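PDB 1T62: ASCH domain-containing protein from Enterococcus faecalis, which is of unknown function but carries an ASCH domain of the PUA clan, a fold whose relatives commonly bind RNA, so a nucleic-acid role is plausible though unproven. Local coordinates for residues B[83-89]-B[144-150]; B[90-96]-B[137-143]. All coordinates share one frame. Residues are numbered along the deposited sequence.

Contact 1 (B[83-89]-B[144-150]); sequences AIIRTTK and QSFEVVD
Strands 83-87 and 144-150 run antiparallel, their axes 4.4 Å apart at closest approach and at 139° between N-to-C directions; segments 83-89 and 144-150 together bury 730 Å². Arg86 with Glu147 is a hydrogen-bonded pair (CA-CA 5.3 Å), flanked by the non-hydrogen-bonded pairs Ile85-Val148 (CA-CA 4.4 Å) and Thr87-Phe146 (CA-CA 4.0 Å). In the central pair, Arg86 N to Glu147 O and Glu147 N to Arg86 O are both 2.9 Å.

A classic beta bulge interrupts the ladder at each end. At one, Ile84 O accepts Val149 N at 2.8 Å and, weakly, Asp150 N at 3.2 Å, while Ile84 N donates to Asp150 O at 2.7 Å; Val149 has phi/psi -102/-8. At the other, Ser145 O accepts Thr88 N at 2.6 Å, Thr88 OG1 at 3.0 Å and, weakly, Lys89 N at 3.1 Å, and Ser145 N reaches Lys89 O at 2.9 Å. Thr88, at -102/-7, turns the corner.

Among polar side chains, Thr87 OG1 (chi1 m) donates to Gln144 OE1 at 3.2 Å. Arg86 and Glu147 form a salt bridge whose modelled length is too short to be reliable.

Apolar contacts occupy both faces. Ile85 CD1 lies over the Phe146 ring, 3.7 Å from its centroid, a CH-pi contact formed with chi1 p on both residues; on the side of Ile84 and Arg86, Ile84 CG1 meets CG1 of the bulge residue Val149 at 3.4 Å.

Helix 33-44 packs on Phe146 and Val148 through Val43, helix 2-16 covers Ile84 and Val149 with Phe8 and Phe12, and strand 71-75 hydrogen-bonds to the other edge of 83-87.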
loop_
_atom_site.group_PDB
_atom_site.type_symbol
_atom_site.label_atom_id
_atom_site.label_comp_id
_atom_site.label_asym_id
_atom_site.label_seq_id
_atom_site.Cartn_x
_atom_site.Cartn_y
_atom_site.Cartn_z
ATOM N N ALA B 83 -11.113 4.177 2.976
ATOM C CA ALA B 83 -12.295 4.992 3.212
ATOM C C ALA B 83 -12.136 6.293 2.464
ATOM O O ALA B 83 -11.050 6.605 1.990
ATOM C CB ALA B 83 -12.456 5.272 4.691
ATOM N N ILE B 84 -13.219 7.041 2.325
ATOM C CA ILE B 84 -13.123 8.327 1.662
ATOM C C ILE B 84 -13.465 9.402 2.710
ATOM O O ILE B 84 -14.314 9.201 3.583
ATOM C CB ILE B 84 -14.022 8.395 0.384
ATOM C CG1 ILE B 84 -14.926 9.609 0.442
ATOM C CG2 ILE B 84 -14.785 7.124 0.182
ATOM C CD1 ILE B 84 -14.286 10.803 -0.194
ATOM N N ILE B 85 -12.765 10.531 2.641
ATOM C CA ILE B 85 -12.952 11.595 3.610
ATOM C C ILE B 85 -13.231 12.962 3.001
ATOM O O ILE B 85 -12.917 13.221 1.840
ATOM C CB ILE B 85 -11.707 11.706 4.479
ATOM C CG1 ILE B 85 -10.512 12.119 3.622
ATOM C CG2 ILE B 85 -11.397 10.359 5.089
ATOM C CD1 ILE B 85 -9.284 12.428 4.415
ATOM N N ARG B 86 -13.819 13.843 3.800
ATOM C CA ARG B 86 -14.109 15.188 3.334
ATOM C C ARG B 86 -13.404 16.214 4.211
ATOM O O ARG B 86 -13.490 16.161 5.441
ATOM C CB ARG B 86 -15.605 15.463 3.347
ATOM C CG ARG B 86 -15.961 16.501 2.334
ATOM C CD ARG B 86 -16.633 17.698 2.927
ATOM N NE ARG B 86 -18.073 17.507 3.011
ATOM C CZ ARG B 86 -18.667 16.908 4.026
ATOM N NH1 ARG B 86 -17.926 16.456 5.025
ATOM N NH2 ARG B 86 -19.983 16.772 4.045
ATOM N N THR B 87 -12.707 17.148 3.578
ATOM C CA THR B 87 -11.984 18.181 4.308
ATOM C C THR B 87 -12.920 19.331 4.666
ATOM O O THR B 87 -13.532 19.933 3.790
ATOM C CB THR B 87 -10.807 18.725 3.463
ATOM O OG1 THR B 87 -9.978 17.633 3.032
ATOM C CG2 THR B 87 -9.971 19.678 4.280
ATOM N N THR B 88 -13.037 19.625 5.957
ATOM C CA THR B 88 -13.902 20.704 6.422
ATOM C C THR B 88 -13.069 21.928 6.762
ATOM O O THR B 88 -13.613 22.994 7.046
ATOM C CB THR B 88 -14.679 20.308 7.701
ATOM O OG1 THR B 88 -13.760 19.845 8.698
ATOM C CG2 THR B 88 -15.673 19.206 7.419
ATOM N N LYS B 89 -11.747 21.783 6.718
ATOM C CA LYS B 89 -10.865 22.892 7.072
ATOM C C LYS B 89 -9.446 22.724 6.535
ATOM O O LYS B 89 -8.886 21.651 6.589
ATOM C CB LYS B 89 -10.844 22.997 8.600
ATOM C CG LYS B 89 -10.004 24.099 9.211
ATOM C CD LYS B 89 -10.100 24.010 10.730
ATOM C CE LYS B 89 -9.197 25.007 11.393
ATOM N NZ LYS B 89 -7.806 24.865 10.893
ATOM N N GLN B 144 -5.018 19.826 7.339
ATOM C CA GLN B 144 -6.377 19.496 6.912
ATOM C C GLN B 144 -7.186 18.836 8.009
ATOM O O GLN B 144 -6.709 17.942 8.697
ATOM C CB GLN B 144 -6.361 18.535 5.735
ATOM C CG GLN B 144 -5.861 19.109 4.445
ATOM C CD GLN B 144 -5.771 18.050 3.374
ATOM O OE1 GLN B 144 -6.785 17.535 2.885
ATOM N NE2 GLN B 144 -4.547 17.703 3.011
ATOM N N SER B 145 -8.422 19.280 8.165
ATOM C CA SER B 145 -9.321 18.702 9.143
ATOM C C SER B 145 -10.445 18.119 8.309
ATOM O O SER B 145 -11.134 18.830 7.577
ATOM C CB SER B 145 -9.819 19.773 10.090
ATOM O OG SER B 145 -8.726 20.285 10.832
ATOM N N PHE B 146 -10.601 16.807 8.412
ATOM C CA PHE B 146 -11.582 16.079 7.629
ATOM C C PHE B 146 -12.487 15.191 8.480
ATOM O O PHE B 146 -12.294 15.062 9.692
ATOM C CB PHE B 146 -10.842 15.187 6.624
ATOM C CG PHE B 146 -9.814 14.292 7.269
ATOM C CD1 PHE B 146 -8.520 14.750 7.509
ATOM C CD2 PHE B 146 -10.167 13.020 7.730
ATOM C CE1 PHE B 146 -7.593 13.965 8.199
ATOM C CE2 PHE B 146 -9.245 12.223 8.427
ATOM C CZ PHE B 146 -7.958 12.701 8.660
ATOM N N GLU B 147 -13.466 14.581 7.814
ATOM C CA GLU B 147 -14.386 13.651 8.444
ATOM C C GLU B 147 -14.533 12.437 7.530
ATOM O O GLU B 147 -14.599 12.581 6.309
ATOM C CB GLU B 147 -15.750 14.307 8.720
ATOM C CG GLU B 147 -16.502 14.929 7.550
ATOM C CD GLU B 147 -17.764 15.677 8.030
ATOM O OE1 GLU B 147 -18.464 16.320 7.216
ATOM O OE2 GLU B 147 -18.060 15.622 9.247
ATOM N N VAL B 148 -14.522 11.238 8.112
ATOM C CA VAL B 148 -14.672 10.028 7.318
ATOM C C VAL B 148 -16.095 10.004 6.809
ATOM O O VAL B 148 -17.064 9.915 7.569
ATOM C CB VAL B 148 -14.364 8.768 8.130
ATOM C CG1 VAL B 148 -14.984 7.530 7.449
ATOM C CG2 VAL B 148 -12.852 8.608 8.228
ATOM N N VAL B 149 -16.190 10.075 5.493
ATOM C CA VAL B 149 -17.455 10.166 4.788
ATOM C C VAL B 149 -17.936 8.851 4.148
ATOM O O VAL B 149 -19.053 8.764 3.670
ATOM C CB VAL B 149 -17.295 11.329 3.751
ATOM C CG1 VAL B 149 -17.472 10.834 2.339
ATOM C CG2 VAL B 149 -18.203 12.471 4.117
ATOM N N ASP B 150 -17.096 7.823 4.159
ATOM C CA ASP B 150 -17.461 6.536 3.577
ATOM C C ASP B 150 -16.353 5.506 3.829
ATOM O O ASP B 150 -15.171 5.834 3.791
ATOM C CB ASP B 150 -17.709 6.705 2.074
ATOM C CG ASP B 150 -18.308 5.457 1.418
ATOM O OD1 ASP B 150 -18.618 5.526 0.205
ATOM O OD2 ASP B 150 -18.473 4.408 2.087
#

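Contact 2 (B[90-96]-B[137-143]); sequences VEIMPMN and PDMLLVC
Met93, Cys143, Leu141 and Met95 form the apolar centre. Met93 (chi1 p, chi2 t) brings CE to 3.3 Å from Cys143 SG, and Met95 CG lies 3.8 Å from Leu141 CD1; Leu141 is m,t. Phe124 of helix 113-128 also touches Leu141, and Tyr117 and His120 touch Met95. On the opposite face, Pro94 CG meets Leu140 CD1 at 3.7 Å and Ile92 CG2 approaches Leu140 CG at 4.1 Å.

The backbone between these layers is a regular antiparallel ladder, strands 90-94 and 140-143, with axes 4.4 Å apart at closest approach and 152° between directions. In the hydrogen-bonded pair Glu91-Cys143, Glu91 N to Cys143 O is 2.7 Å and Cys143 N to Glu91 O 2.6 Å. In Met93-Leu141, Met93 N to Leu141 O is 3.1 Å and Leu141 N to Met93 O 2.9 Å. Ile92-Val142 and Pro94-Leu140 are non-hydrogen-bonded.

Past Pro94 the chain enters a 3-10 segment, yet Met95 N still reaches Met139 O at 3.2 Å. Asn96 OD1 lies 3.2 Å from Asp138 CB, a van der Waals contact, while at the polar edge Glu91 forms a salt bridge with Lys89.

This antiparallel pairing joins 81-94, central strand of the ASCH domain's mixed five-stranded sheet, to 140-151, beyond which lies strand 50-54.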
loop_
_atom_site.group_PDB
_atom_site.type_symbol
_atom_site.label_atom_id
_atom_site.label_comp_id
_atom_site.label_asym_id
_atom_site.label_seq_id
_atom_site.Cartn_x
_atom_site.Cartn_y
_atom_site.Cartn_z
ATOM N N VAL B 90 -8.876 23.789 5.997
ATOM C CA VAL B 90 -7.506 23.753 5.489
ATOM C C VAL B 90 -6.794 24.921 6.158
ATOM O O VAL B 90 -7.278 26.057 6.127
ATOM C CB VAL B 90 -7.436 23.952 3.944
ATOM C CG1 VAL B 90 -5.980 23.997 3.485
ATOM C CG2 VAL B 90 -8.178 22.828 3.238
ATOM N N GLU B 91 -5.649 24.652 6.766
ATOM C CA GLU B 91 -4.931 25.716 7.435
ATOM C C GLU B 91 -3.427 25.603 7.321
ATOM O O GLU B 91 -2.867 24.518 7.427
ATOM C CB GLU B 91 -5.336 25.761 8.908
ATOM C CG GLU B 91 -4.506 26.696 9.751
ATOM C CD GLU B 91 -5.069 26.842 11.137
ATOM O OE1 GLU B 91 -5.495 25.815 11.704
ATOM O OE2 GLU B 91 -5.083 27.975 11.663
ATOM N N ILE B 92 -2.784 26.748 7.114
ATOM C CA ILE B 92 -1.332 26.830 6.997
ATOM C C ILE B 92 -0.738 27.399 8.281
ATOM O O ILE B 92 -1.098 28.503 8.673
ATOM C CB ILE B 92 -0.928 27.752 5.835
ATOM C CG1 ILE B 92 -1.523 27.231 4.529
ATOM C CG2 ILE B 92 0.576 27.833 5.739
ATOM C CD1 ILE B 92 -1.189 28.083 3.357
ATOM N N MET B 93 0.155 26.650 8.933
ATOM C CA MET B 93 0.785 27.119 10.172
ATOM C C MET B 93 2.215 26.608 10.337
ATOM O O MET B 93 2.537 25.501 9.912
ATOM C CB MET B 93 -0.030 26.693 11.388
ATOM C CG MET B 93 0.182 25.253 11.774
ATOM S SD MET B 93 -0.745 24.800 13.229
ATOM C CE MET B 93 -2.187 24.052 12.455
ATOM N N PRO B 94 3.090 27.412 10.969
ATOM C CA PRO B 94 4.494 27.051 11.196
ATOM C C PRO B 94 4.554 25.842 12.112
ATOM O O PRO B 94 3.837 25.793 13.110
ATOM C CB PRO B 94 5.068 28.295 11.860
ATOM C CG PRO B 94 4.172 29.395 11.365
ATOM C CD PRO B 94 2.821 28.756 11.494
ATOM N N MET B 95 5.409 24.875 11.794
ATOM C CA MET B 95 5.490 23.673 12.608
ATOM C C MET B 95 5.736 23.917 14.091
ATOM O O MET B 95 5.146 23.247 14.932
ATOM C CB MET B 95 6.556 22.734 12.072
ATOM C CG MET B 95 6.347 21.337 12.573
ATOM S SD MET B 95 7.399 20.171 11.746
ATOM C CE MET B 95 7.860 19.107 13.106
ATOM N N ASN B 96 6.600 24.879 14.406
ATOM C CA ASN B 96 6.939 25.214 15.790
ATOM C C ASN B 96 5.825 25.946 16.528
ATOM O O ASN B 96 5.980 26.303 17.696
ATOM C CB ASN B 96 8.206 26.073 15.823
ATOM C CG ASN B 96 8.041 27.391 15.083
ATOM O OD1 ASN B 96 9.004 28.126 14.889
ATOM N ND2 ASN B 96 6.820 27.695 14.673
ATOM N N PRO B 137 13.396 24.240 11.386
ATOM C CA PRO B 137 12.473 24.198 12.526
ATOM C C PRO B 137 11.075 24.793 12.372
ATOM O O PRO B 137 10.138 24.390 13.064
ATOM C CB PRO B 137 13.256 24.912 13.633
ATOM C CG PRO B 137 14.675 24.911 13.162
ATOM C CD PRO B 137 14.533 25.120 11.691
ATOM N N ASP B 138 10.921 25.758 11.485
ATOM C CA ASP B 138 9.619 26.382 11.343
ATOM C C ASP B 138 9.065 26.324 9.926
ATOM O O ASP B 138 8.423 27.264 9.466
ATOM C CB ASP B 138 9.708 27.826 11.811
ATOM C CG ASP B 138 10.835 28.569 11.142
ATOM O OD1 ASP B 138 10.967 29.789 11.356
ATOM O OD2 ASP B 138 11.602 27.932 10.389
ATOM N N MET B 139 9.310 25.221 9.232
ATOM C CA MET B 139 8.792 25.096 7.896
ATOM C C MET B 139 7.287 25.070 8.022
ATOM O O MET B 139 6.739 24.399 8.893
ATOM C CB MET B 139 9.277 23.815 7.235
ATOM C CG MET B 139 8.850 22.552 7.931
ATOM S SD MET B 139 8.845 21.204 6.756
ATOM C CE MET B 139 7.322 21.563 5.958
ATOM N N LEU B 140 6.634 25.837 7.159
ATOM C CA LEU B 140 5.188 25.941 7.114
ATOM C C LEU B 140 4.541 24.581 6.812
ATOM O O LEU B 140 5.034 23.824 5.979
ATOM C CB LEU B 140 4.808 26.957 6.033
ATOM C CG LEU B 140 4.559 28.442 6.353
ATOM C CD1 LEU B 140 4.944 28.763 7.786
ATOM C CD2 LEU B 140 5.319 29.317 5.370
ATOM N N LEU B 141 3.443 24.277 7.502
ATOM C CA LEU B 141 2.701 23.031 7.298
ATOM C C LEU B 141 1.339 23.306 6.697
ATOM O O LEU B 141 0.737 24.352 6.941
ATOM C CB LEU B 141 2.454 22.313 8.614
ATOM C CG LEU B 141 3.581 21.548 9.269
ATOM C CD1 LEU B 141 3.108 21.058 10.620
ATOM C CD2 LEU B 141 3.995 20.387 8.386
ATOM N N VAL B 142 0.849 22.354 5.918
ATOM C CA VAL B 142 -0.467 22.471 5.319
ATOM C C VAL B 142 -1.353 21.480 6.086
ATOM O O VAL B 142 -1.262 20.263 5.897
ATOM C CB VAL B 142 -0.424 22.120 3.825
ATOM C CG1 VAL B 142 -1.825 22.157 3.245
ATOM C CG2 VAL B 142 0.484 23.102 3.093
ATOM N N CYS B 143 -2.194 22.018 6.966
ATOM C CA CYS B 143 -3.074 21.214 7.802
ATOM C C CYS B 143 -4.519 21.064 7.302
ATOM O O CYS B 143 -5.164 22.040 6.904
ATOM C CB CYS B 143 -3.078 21.800 9.215
ATOM S SG CYS B 143 -1.425 21.965 9.959
#

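Following the chain from the N terminus, segment 83-89 lies in strand 81-94, and 90-96 covers that strand's end and the 3-10 residues after it. The chain next traverses helices 100-105 and 113-128 before loop 137-139 leads into strand 140-151, so that 137-143 meets 90-96 first and 144-150 then pairs with 83-89. Contact 2 therefore closes the inner loop, of 40 residues, and contact 1 the outer one, without crossing. Their centres lie about 19 Å apart along one long antiparallel ladder, bent at the corner near Thr88. Contact 1 ties the ladder to helices 2-16 and 33-44 and strand 71-75; contact 2 joins its far end to helix 113-128 and strand 50-54.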